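Local coordinates for arginase (RocF) (Helicobacter pylori, PDB 4G3H), which probably catalyses the manganese-dependent hydrolysis of L-arginine to L-ornithine and urea, using two metal ions in each subunit, at residues G20-R23 against L24-L28; D61-L64 against F65-N69; G96-Q99 against A100-S103; H290-E293 against E294-V298; L302-I305 against I306-K310. All coordinates share one frame; numbering follows the deposited sequence.

Contact 1. Residues G20-R23 against L24-L28; sequences GVRR and LREAL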
# COMPACT_ATOMS: atom_id res chain seq x y z
N GLY A 20 -14.33 5.40 -3.12
CA GLY A 20 -13.45 5.10 -4.23
C GLY A 20 -13.36 3.60 -4.40
O GLY A 20 -13.49 3.07 -5.51
N VAL A 21 -13.15 2.90 -3.28
CA VAL A 21 -13.05 1.45 -3.29
C VAL A 21 -14.32 0.77 -3.83
O VAL A 21 -14.23 -0.17 -4.62
CB VAL A 21 -12.79 0.91 -1.87
CG1 VAL A 21 -12.82 -0.63 -1.88
CG2 VAL A 21 -11.46 1.43 -1.35
N ARG A 22 -15.50 1.23 -3.40
CA ARG A 22 -16.74 0.61 -3.88
C ARG A 22 -16.95 0.82 -5.37
O ARG A 22 -17.49 -0.04 -6.05
CB ARG A 22 -17.96 1.09 -3.07
CG ARG A 22 -18.15 2.58 -2.95
CD ARG A 22 -18.60 3.22 -4.25
NE ARG A 22 -19.82 2.63 -4.79
CZ ARG A 22 -20.40 3.03 -5.92
NH1 ARG A 22 -21.50 2.43 -6.35
NH2 ARG A 22 -19.88 4.03 -6.62
N ARG A 23 -16.51 1.97 -5.88
CA ARG A 23 -16.63 2.27 -7.31
C ARG A 23 -15.76 1.30 -8.12
O ARG A 23 -16.18 0.76 -9.13
CB ARG A 23 -16.14 3.69 -7.62
CG ARG A 23 -17.09 4.82 -7.33
CD ARG A 23 -16.62 6.04 -8.12
NE ARG A 23 -17.39 7.25 -7.85
CZ ARG A 23 -17.22 8.39 -8.52
NH1 ARG A 23 -17.95 9.46 -8.21
NH2 ARG A 23 -16.33 8.47 -9.50
N LEU A 24 -14.52 1.13 -7.65
CA LEU A 24 -13.57 0.25 -8.31
C LEU A 24 -14.04 -1.21 -8.24
O LEU A 24 -13.91 -1.95 -9.21
CB LEU A 24 -12.18 0.42 -7.67
CG LEU A 24 -11.62 1.85 -7.81
CD1 LEU A 24 -10.37 2.01 -6.97
CD2 LEU A 24 -11.32 2.13 -9.27
N ARG A 25 -14.59 -1.62 -7.10
CA ARG A 25 -15.09 -2.99 -6.94
C ARG A 25 -16.20 -3.30 -7.94
O ARG A 25 -16.21 -4.36 -8.56
CB ARG A 25 -15.65 -3.20 -5.53
CG ARG A 25 -14.62 -3.26 -4.42
CD ARG A 25 -15.30 -3.18 -3.05
NE ARG A 25 -16.21 -4.29 -2.78
CZ ARG A 25 -16.91 -4.43 -1.66
NH1 ARG A 25 -16.79 -3.53 -0.69
NH2 ARG A 25 -17.72 -5.47 -1.49
N GLU A 26 -17.14 -2.37 -8.09
CA GLU A 26 -18.24 -2.56 -9.02
C GLU A 26 -17.77 -2.56 -10.48
O GLU A 26 -18.25 -3.37 -11.28
CB GLU A 26 -19.32 -1.49 -8.79
CG GLU A 26 -20.01 -1.66 -7.42
CD GLU A 26 -21.06 -0.60 -7.12
OE1 GLU A 26 -21.78 -0.75 -6.10
OE2 GLU A 26 -21.18 0.38 -7.89
N ALA A 27 -16.83 -1.73 -10.83
CA ALA A 27 -16.23 -1.69 -12.06
C ALA A 27 -15.45 -2.95 -12.42
O ALA A 27 -15.68 -3.42 -13.34
CB ALA A 27 -15.52 -0.48 -12.31
N LEU A 28 -14.68 -3.50 -11.56
CA LEU A 28 -14.00 -4.69 -11.67
C LEU A 28 -14.90 -5.97 -11.84
O LEU A 28 -14.59 -6.79 -12.45
CB LEU A 28 -12.92 -4.83 -10.67
CG LEU A 28 -11.75 -3.95 -10.60
CD1 LEU A 28 -10.93 -4.07 -9.55
CD2 LEU A 28 -11.12 -3.95 -11.77
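Arg22 and Glu26 meet on the outer face of helix 16-30, one of the helices that flank the parallel sheet of this arginase, in an i to i+4 salt bridge of 2.6 Å between Arg22 NH1 and Glu26 OE2. The arginine reaches it by curling: CG stands between the backbone N and the carbonyl carbon (chi1 53°), and further bends at chi2 and chi3 fold the chain, whereas Glu26 runs out extended. The guanidinium and carboxylate planes are 76° apart, and NH1 makes the contact. The bridge is exposed and Arg22 poorly ordered; lattice contacts of both residues may influence it. One residue back, the CG and CD methylenes of Arg25 cross Val21, while its guanidinium turns away to a salt bridge with Glu45; a long aliphatic chain with a charged end suits a place between buried and open surface. Arg23 likewise sends its charge out of the turn, to Glu295. Leu24 is buried, its branched end packed on Val298, Leu299 and Leu302 of helix 293-309. The oblique crossing of Val21 and Arg25 is closest where CG1 of the valine lies 3.7 Å from CD of the arginine.

Contact 2. Residues D61-L64 against F65-N69; sequences DYYL and FCKEN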
# COMPACT_ATOMS: atom_id res chain seq x y z
N ASP A 61 -8.87 0.35 21.24
CA ASP A 61 -9.89 -0.17 20.33
C ASP A 61 -9.24 -0.60 19.02
O ASP A 61 -9.53 -1.67 18.49
CB ASP A 61 -10.96 0.88 20.05
CG ASP A 61 -11.70 1.31 21.30
OD1 ASP A 61 -12.23 0.42 22.01
OD2 ASP A 61 -11.76 2.53 21.57
N TYR A 62 -8.37 0.25 18.50
CA TYR A 62 -7.67 -0.02 17.25
C TYR A 62 -6.83 -1.28 17.41
O TYR A 62 -6.82 -2.15 16.54
CB TYR A 62 -6.77 1.15 16.87
CG TYR A 62 -5.97 0.92 15.61
CD1 TYR A 62 -6.56 1.03 14.35
CD2 TYR A 62 -4.62 0.58 15.68
CE1 TYR A 62 -5.82 0.81 13.18
CE2 TYR A 62 -3.87 0.36 14.53
CZ TYR A 62 -4.48 0.48 13.29
OH TYR A 62 -3.72 0.27 12.16
N TYR A 63 -6.12 -1.36 18.52
CA TYR A 63 -5.27 -2.51 18.79
C TYR A 63 -6.08 -3.80 18.75
O TYR A 63 -5.75 -4.73 18.03
CB TYR A 63 -4.61 -2.38 20.17
CG TYR A 63 -3.84 -3.62 20.56
CD1 TYR A 63 -2.58 -3.88 20.03
CD2 TYR A 63 -4.38 -4.54 21.45
CE1 TYR A 63 -1.89 -5.03 20.36
CE2 TYR A 63 -3.69 -5.70 21.79
CZ TYR A 63 -2.45 -5.94 21.24
OH TYR A 63 -1.76 -7.08 21.58
N LEU A 64 -7.15 -3.84 19.53
CA LEU A 64 -8.01 -5.01 19.60
C LEU A 64 -8.63 -5.36 18.26
O LEU A 64 -8.67 -6.54 17.88
CB LEU A 64 -9.12 -4.79 20.63
CG LEU A 64 -8.69 -4.72 22.10
CD1 LEU A 64 -9.90 -4.45 22.97
CD2 LEU A 64 -8.03 -6.04 22.50
N PHE A 65 -9.10 -4.35 17.54
CA PHE A 65 -9.72 -4.60 16.24
C PHE A 65 -8.74 -5.25 15.28
O PHE A 65 -9.07 -6.23 14.61
CB PHE A 65 -10.24 -3.30 15.62
CG PHE A 65 -11.12 -3.51 14.42
CD1 PHE A 65 -12.50 -3.68 14.57
CD2 PHE A 65 -10.57 -3.60 13.14
CE1 PHE A 65 -13.31 -3.93 13.47
CE2 PHE A 65 -11.38 -3.86 12.03
CZ PHE A 65 -12.75 -4.02 12.20
N CYS A 66 -7.53 -4.71 15.22
CA CYS A 66 -6.50 -5.26 14.34
C CYS A 66 -6.16 -6.70 14.70
O CYS A 66 -6.14 -7.58 13.83
CB CYS A 66 -5.23 -4.40 14.40
SG CYS A 66 -5.36 -2.85 13.49
N LYS A 67 -5.90 -6.94 15.98
CA LYS A 67 -5.56 -8.28 16.44
C LYS A 67 -6.69 -9.30 16.25
O LYS A 67 -6.44 -10.43 15.86
CB LYS A 67 -5.17 -8.26 17.92
CG LYS A 67 -5.13 -9.65 18.55
CD LYS A 67 -4.79 -9.61 20.04
CE LYS A 67 -3.31 -9.31 20.27
NZ LYS A 67 -2.96 -9.39 21.71
N GLU A 68 -7.92 -8.88 16.51
CA GLU A 68 -9.06 -9.79 16.42
C GLU A 68 -9.83 -9.84 15.10
O GLU A 68 -10.42 -10.87 14.78
CB GLU A 68 -10.04 -9.48 17.55
CG GLU A 68 -9.39 -9.44 18.92
CD GLU A 68 -10.38 -9.10 20.02
OE1 GLU A 68 -11.04 -8.04 19.94
OE2 GLU A 68 -10.50 -9.90 20.98
N ASN A 69 -9.82 -8.75 14.34
CA ASN A 69 -10.57 -8.71 13.08
C ASN A 69 -9.75 -8.57 11.81
O ASN A 69 -9.63 -9.52 11.03
CB ASN A 69 -11.59 -7.57 13.10
CG ASN A 69 -12.74 -7.83 14.05
OD1 ASN A 69 -12.57 -7.79 15.27
ND2 ASN A 69 -13.91 -8.09 13.50
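Phe65 opens the second half of this helical turn by donating its backbone N to Asp61 O at 2.9 Å, while its CB rests against the same carbonyl. The ring itself leads away from the preceding turn, toward Glu9 and Lys51, and carries CB of Asn69 over the centre of one face, 3.8 Å above the plane.

Cys66 follows, bonded through its backbone N to Tyr62 O. Its SG is anti to the carbonyl carbon (chi1 -76°), which points the sulfur back along the helix to lie over one face of the Tyr62 ring. SG is 3.7 Å from the ring centroid and 20° off the normal, displaced toward the rim and nearest to CZ at 3.5 Å. This is a Cys sulfur-aromatic contact at i to i+4 spacing, and a small, polarisable sulfur can lie close to the face of a buried ring. Tyr62 also stacks with Phe53 and touches Leu162, so the pair belongs to the buried side of helix 59-78, in the layers of helices around the parallel sheet of the arginase fold.

Lys67 turns to the surface. From CG anti to the backbone N (chi1 166°), its chain bends at chi3 and brings NZ to Tyr63 OH, to which it donates at 2.6 Å; the Tyr63 ring has a cation-pi partner in Lys161. An ammonium group here would probably favour negative charge on the phenol oxygen.

Glu68 closes another turn, N to Leu64 O at 2.8 Å, with OE1 lying 3.8 Å from Leu64 CB. At Asn69 the helix passes through a wider pi-type turn that spans 66-69, although Asn69 N still bonds to Phe65 O.

Contact 3. Residues G96-Q99 against A100-S103; sequences GIFQ and AFRS
Phe98 and Arg102 make the dense part of this turn, CG of the arginine lying over one face of the phenyl ring. Arg102 CG stands 4.0 Å from the ring centroid and 25° off its normal, a CH-pi contact displaced toward the rim, and CD comes to 3.5 Å from Phe98 CE2. The guanidinium plane is inclined at 33° to the ring.

Gln99 runs beside the arginine in the same direction. With CG anti to its carbonyl carbon and a bend at chi2, it offers OE1 to Arg102 NH1 at 2.9 Å; the donor lies in the carbonyl plane, on a lone pair, while the oxygen is tilted from the guanidinium plane. Each polar end has another grip: Gln99 NE2 donates to Leu165 O, and Arg102 NH2 to Leu172 O. These bonds satisfy two polar groups that are buried, and so explain how glutamine and arginine can occupy such a place.

Looser is the meeting of Phe98 with Phe101. Their planes are near parallel, at 23°, but the rings are slid apart with centroids 6.0 Å from each other, and they touch chiefly through Phe98 CE1 and Phe101 CD2. Both rings also pack on Ile110 and Tyr230 of the sheet. No residue of this turn is exposed to solvent, and small Ala100 fits against Met74 of helix 59-78: helix 94-104 is a buried helix packed on the parallel sheet of the three-layer alpha/beta arginase fold.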
# COMPACT_ATOMS: atom_id res chain seq x y z
N GLY A 96 -1.98 -3.02 9.21
CA GLY A 96 -2.67 -4.25 9.54
C GLY A 96 -2.56 -5.28 8.43
O GLY A 96 -2.36 -6.47 8.69
N ILE A 97 -2.69 -4.84 7.19
CA ILE A 97 -2.60 -5.75 6.04
C ILE A 97 -1.22 -6.40 5.93
O ILE A 97 -1.10 -7.61 5.73
CB ILE A 97 -2.90 -4.99 4.72
CG1 ILE A 97 -4.36 -4.54 4.69
CG2 ILE A 97 -2.61 -5.89 3.52
CD1 ILE A 97 -4.69 -3.61 3.54
N PHE A 98 -0.18 -5.58 6.07
CA PHE A 98 1.19 -6.06 5.95
C PHE A 98 1.60 -6.97 7.11
O PHE A 98 2.35 -7.93 6.92
CB PHE A 98 2.16 -4.88 5.83
CG PHE A 98 3.55 -5.28 5.42
CD1 PHE A 98 3.78 -5.84 4.17
CD2 PHE A 98 4.63 -5.10 6.29
CE1 PHE A 98 5.07 -6.22 3.80
CE2 PHE A 98 5.91 -5.49 5.93
CZ PHE A 98 6.14 -6.05 4.68
N GLN A 99 1.11 -6.67 8.32
CA GLN A 99 1.42 -7.50 9.47
C GLN A 99 0.86 -8.90 9.21
O GLN A 99 1.49 -9.91 9.56
CB GLN A 99 0.82 -6.93 10.76
CG GLN A 99 1.48 -5.64 11.25
CD GLN A 99 2.99 -5.77 11.42
OE1 GLN A 99 3.75 -5.55 10.48
NE2 GLN A 99 3.42 -6.13 12.62
N ALA A 100 -0.32 -8.96 8.61
CA ALA A 100 -0.94 -10.25 8.30
C ALA A 100 -0.07 -10.96 7.27
O ALA A 100 0.14 -12.17 7.35
CB ALA A 100 -2.34 -10.03 7.75
N PHE A 101 0.44 -10.19 6.31
CA PHE A 101 1.30 -10.71 5.26
C PHE A 101 2.58 -11.31 5.87
O PHE A 101 3.00 -12.41 5.49
CB PHE A 101 1.66 -9.57 4.31
CG PHE A 101 2.38 -10.01 3.07
CD1 PHE A 101 1.68 -10.66 2.04
CD2 PHE A 101 3.73 -9.74 2.90
CE1 PHE A 101 2.33 -11.03 0.87
CE2 PHE A 101 4.39 -10.11 1.72
CZ PHE A 101 3.68 -10.76 0.70
N ARG A 102 3.19 -10.57 6.79
CA ARG A 102 4.41 -11.01 7.47
C ARG A 102 4.10 -12.25 8.31
O ARG A 102 4.89 -13.18 8.37
CB ARG A 102 4.93 -9.92 8.40
CG ARG A 102 5.29 -8.61 7.72
CD ARG A 102 5.60 -7.53 8.75
NE ARG A 102 6.83 -7.81 9.49
CZ ARG A 102 7.29 -7.05 10.48
NH1 ARG A 102 6.62 -5.96 10.86
NH2 ARG A 102 8.43 -7.36 11.09
N SER A 103 2.94 -12.25 8.95
CA SER A 103 2.52 -13.36 9.79
C SER A 103 2.40 -14.66 9.00
O SER A 103 2.84 -15.70 9.46
CB SER A 103 1.19 -13.04 10.48
OG SER A 103 0.88 -14.03 11.44

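Contact 4. Residues H290-E293 against E294-V298; sequences HNNE and EEKQV
Asn291 O is shared by two waters that lead into the first turn of a helix. Water 1 donates to it at 3.0 Å and accepts from Glu295 N at 3.0 Å, thereby joining the loop to a backbone N-H of the opening turn; water 3 reaches the same carbonyl only weakly, lies 3.1 Å from Glu294 OE1 and may donate to it. The asparagine side chain does a similar job. Its CG lies between the backbone N and the carbonyl carbon (chi1 57°), which turns OD1 toward the helix, where it accepts a weak capping bond from Glu293 N at 3.2 Å with an N-H...O angle of 132°. Water 2 accepts from Glu294 N at 2.8 Å. Asparagine suits this place because its short amide oxygen can accept from a backbone N-H, that of Glu293, which has no preceding turn to bond to.

Regular helical bonding then begins, with Lys296 N to Asn292 O at 2.9 Å, the donor nearly in line with the carbonyl. The lysine chain curls at chi3 and chi4, but its NZ is crowded against Asn292 and its position is doubtful. Glu294 is buried, its carboxylate held by Ser245, Ser287 and Thr244 N.

Helix 293-309 thus starts at the surface after the loop that follows strand 274-280, with Glu295 bridged to Arg23 of helix 16-30 and Val298 turned in against Leu235 and Phe243.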
# COMPACT_ATOMS: atom_id res chain seq x y z
N HIS A 290 -14.50 17.44 -13.75
CA HIS A 290 -15.88 17.04 -13.92
C HIS A 290 -16.02 16.13 -15.12
O HIS A 290 -16.71 16.45 -16.09
CB HIS A 290 -16.77 18.28 -14.07
CG HIS A 290 -16.71 19.20 -12.89
ND1 HIS A 290 -17.04 18.80 -11.61
CD2 HIS A 290 -16.36 20.51 -12.79
CE1 HIS A 290 -16.90 19.81 -10.78
NE2 HIS A 290 -16.48 20.86 -11.47
N ASN A 291 -15.35 14.99 -15.04
CA ASN A 291 -15.38 13.99 -16.09
C ASN A 291 -14.94 12.62 -15.57
O ASN A 291 -14.67 12.45 -14.38
CB ASN A 291 -14.48 14.41 -17.26
CG ASN A 291 -13.05 14.66 -16.83
OD1 ASN A 291 -12.58 14.09 -15.85
ND2 ASN A 291 -12.35 15.51 -17.58
N ASN A 292 -14.86 11.66 -16.49
CA ASN A 292 -14.48 10.29 -16.18
C ASN A 292 -12.98 10.05 -16.27
O ASN A 292 -12.52 8.95 -15.96
CB ASN A 292 -15.19 9.35 -17.15
CG ASN A 292 -16.12 8.39 -16.47
OD1 ASN A 292 -16.68 7.50 -17.10
ND2 ASN A 292 -16.31 8.58 -15.17
N GLU A 293 -12.24 11.05 -16.70
CA GLU A 293 -10.80 10.93 -16.87
C GLU A 293 -10.00 10.21 -15.78
O GLU A 293 -9.32 9.22 -16.06
CB GLU A 293 -10.17 12.31 -17.10
CG GLU A 293 -10.49 12.91 -18.46
CD GLU A 293 -9.49 13.98 -18.86
OE1 GLU A 293 -8.29 13.65 -18.99
OE2 GLU A 293 -9.89 15.14 -19.05
N GLU A 294 -10.06 10.71 -14.56
CA GLU A 294 -9.30 10.12 -13.48
C GLU A 294 -9.74 8.70 -13.11
O GLU A 294 -8.91 7.82 -12.87
CB GLU A 294 -9.33 11.04 -12.26
CG GLU A 294 -8.78 12.42 -12.59
CD GLU A 294 -8.90 13.41 -11.45
OE1 GLU A 294 -9.90 13.35 -10.70
OE2 GLU A 294 -8.01 14.27 -11.32
N GLU A 295 -11.05 8.46 -13.09
CA GLU A 295 -11.51 7.13 -12.76
C GLU A 295 -10.99 6.15 -13.82
O GLU A 295 -10.53 5.05 -13.50
CB GLU A 295 -13.03 7.08 -12.69
CG GLU A 295 -13.55 5.71 -12.30
CD GLU A 295 -15.01 5.72 -11.93
OE1 GLU A 295 -15.35 6.34 -10.90
OE2 GLU A 295 -15.82 5.12 -12.67
N LYS A 296 -11.05 6.57 -15.08
CA LYS A 296 -10.57 5.73 -16.17
C LYS A 296 -9.08 5.43 -16.01
O LYS A 296 -8.63 4.32 -16.30
CB LYS A 296 -10.82 6.41 -17.53
CG LYS A 296 -12.29 6.44 -17.95
CD LYS A 296 -12.45 6.74 -19.44
CE LYS A 296 -12.07 8.18 -19.79
NZ LYS A 296 -13.03 9.17 -19.21
N GLN A 297 -8.32 6.41 -15.54
CA GLN A 297 -6.89 6.21 -15.35
C GLN A 297 -6.62 5.15 -14.28
O GLN A 297 -5.77 4.28 -14.47
CB GLN A 297 -6.21 7.53 -15.00
CG GLN A 297 -6.21 8.51 -16.15
CD GLN A 297 -5.51 9.81 -15.83
OE1 GLN A 297 -5.80 10.45 -14.82
NE2 GLN A 297 -4.58 10.22 -16.69
N VAL A 298 -7.34 5.24 -13.16
CA VAL A 298 -7.18 4.28 -12.08
C VAL A 298 -7.55 2.89 -12.59
O VAL A 298 -6.82 1.91 -12.39
CB VAL A 298 -8.07 4.68 -10.87
CG1 VAL A 298 -7.97 3.63 -9.76
CG2 VAL A 298 -7.62 6.03 -10.32
O HOH W 1 -13.12 10.63 -12.58
O HOH W 2 -11.47 13.02 -13.87
O HOH W 3 -12.79 13.77 -11.79

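Contact 5. Residues L302-I305 against I306-K310; sequences LDLI and INSCK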
# COMPACT_ATOMS: atom_id res chain seq x y z
N LEU A 302 -5.35 -0.52 -12.75
CA LEU A 302 -5.82 -1.82 -12.27
C LEU A 302 -5.75 -2.89 -13.36
O LEU A 302 -5.29 -4.00 -13.10
CB LEU A 302 -7.24 -1.69 -11.70
CG LEU A 302 -7.44 -1.46 -10.19
CD1 LEU A 302 -6.14 -1.04 -9.49
CD2 LEU A 302 -8.53 -0.41 -9.98
N ASP A 303 -6.20 -2.56 -14.58
CA ASP A 303 -6.14 -3.53 -15.69
C ASP A 303 -4.70 -3.98 -15.91
O ASP A 303 -4.42 -5.15 -16.11
CB ASP A 303 -6.63 -2.92 -17.00
CG ASP A 303 -8.12 -2.63 -17.00
OD1 ASP A 303 -8.88 -3.40 -16.37
OD2 ASP A 303 -8.52 -1.64 -17.64
N LEU A 304 -3.78 -3.01 -15.89
CA LEU A 304 -2.37 -3.29 -16.08
C LEU A 304 -1.84 -4.24 -15.00
O LEU A 304 -1.11 -5.19 -15.30
CB LEU A 304 -1.58 -1.98 -16.07
CG LEU A 304 -0.07 -2.00 -16.27
CD1 LEU A 304 0.39 -0.66 -16.78
CD2 LEU A 304 0.62 -2.34 -14.98
N ILE A 305 -2.19 -3.98 -13.75
CA ILE A 305 -1.75 -4.83 -12.65
C ILE A 305 -2.35 -6.22 -12.76
O ILE A 305 -1.66 -7.23 -12.64
CB ILE A 305 -2.17 -4.25 -11.29
CG1 ILE A 305 -1.51 -2.88 -11.09
CG2 ILE A 305 -1.82 -5.22 -10.18
CD1 ILE A 305 -1.96 -2.16 -9.83
N ILE A 306 -3.66 -6.26 -12.98
CA ILE A 306 -4.37 -7.53 -13.09
C ILE A 306 -3.90 -8.37 -14.26
O ILE A 306 -3.62 -9.57 -14.11
CB ILE A 306 -5.88 -7.28 -13.21
CG1 ILE A 306 -6.39 -6.63 -11.92
CG2 ILE A 306 -6.61 -8.61 -13.47
CD1 ILE A 306 -7.83 -6.17 -11.99
N ASN A 307 -3.79 -7.75 -15.43
CA ASN A 307 -3.35 -8.47 -16.62
C ASN A 307 -1.92 -8.97 -16.56
O ASN A 307 -1.58 -9.96 -17.21
CB ASN A 307 -3.58 -7.60 -17.87
CG ASN A 307 -5.06 -7.41 -18.17
OD1 ASN A 307 -5.84 -8.35 -18.07
ND2 ASN A 307 -5.44 -6.20 -18.55
N SER A 308 -1.07 -8.33 -15.77
CA SER A 308 0.31 -8.77 -15.65
C SER A 308 0.46 -9.87 -14.60
O SER A 308 1.21 -10.82 -14.80
CB SER A 308 1.23 -7.61 -15.26
OG SER A 308 1.16 -6.57 -16.23
N CYS A 309 -0.27 -9.75 -13.49
CA CYS A 309 -0.17 -10.71 -12.40
C CYS A 309 -1.03 -11.97 -12.50
O CYS A 309 -0.76 -12.95 -11.81
CB CYS A 309 -0.47 -10.02 -11.06
SG CYS A 309 0.61 -8.60 -10.69
N LYS A 310 -2.07 -11.96 -13.33
CA LYS A 310 -2.93 -13.13 -13.42
C LYS A 310 -2.22 -14.35 -14.00
O LYS A 310 -2.56 -15.49 -13.65
CB LYS A 310 -4.18 -12.81 -14.25
CG LYS A 310 -3.94 -12.56 -15.72
CD LYS A 310 -5.24 -12.21 -16.40
CE LYS A 310 -5.03 -11.77 -17.84
NZ LYS A 310 -6.31 -11.25 -18.41
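Ser308 has OG anti to the carbonyl carbon (chi1 -59°), beside its own backbone N, and this torsion swings the hydroxyl back to Leu304 O, to which it donates at 2.8 Å. Cys309 takes the same turn (chi1 -57°), setting SG 4.2 Å from Ile305 CG2. Leu304 O is gripped twice, since Ser308 N also bonds to it at 3.2 Å; that N-H comes from above the carbonyl plane, and the hydroxyl from nearer to it. Ser308 N has a further, weak bond to Ile305 O, which takes its principal bond from Cys309 N at 3.0 Å.

The side chains divide by face. Ile305 packs on Val277 and Val279 of the sheet, and Ile306 on Leu28 of helix 16-30, places suited to branched aliphatic groups. Leu304 covers Leu263 and Leu267 of helix 256-269. On the more open side Asp303 sends OD1 to His32, and Lys310 NZ bonds to Asn307 OD1 at 3.0 Å, a contact that brings the lysine back along the helix to Asn307.

Because the serine hydroxyl takes the carbonyl of the residue four before it, its polar atom is bonded within the helix, and the two donors would probably polarise the Leu304 carbonyl.

Overall arrangement
From the N terminus, contact 1 lies on helix 16-30, contact 2 on helix 59-78 and contact 3 on helix 94-104; contacts 4 and 5 open and finish helix 293-309. Each is a local turn, so none closes a long loop, and they follow in series without nesting or crossing. Two groups emerge in space. Contacts 2 and 3 are neighbours, their centres 13 Å apart, with helix 59-78 touching helix 94-104 beyond contact 2. Across the molecule, contact 1 touches both contact 4, through Arg23 and Glu295, and contact 5, through Leu24 and Leu302, pairing the first helix with the last. Contacts 2 and 5 lie on opposite sides of the chain's centre.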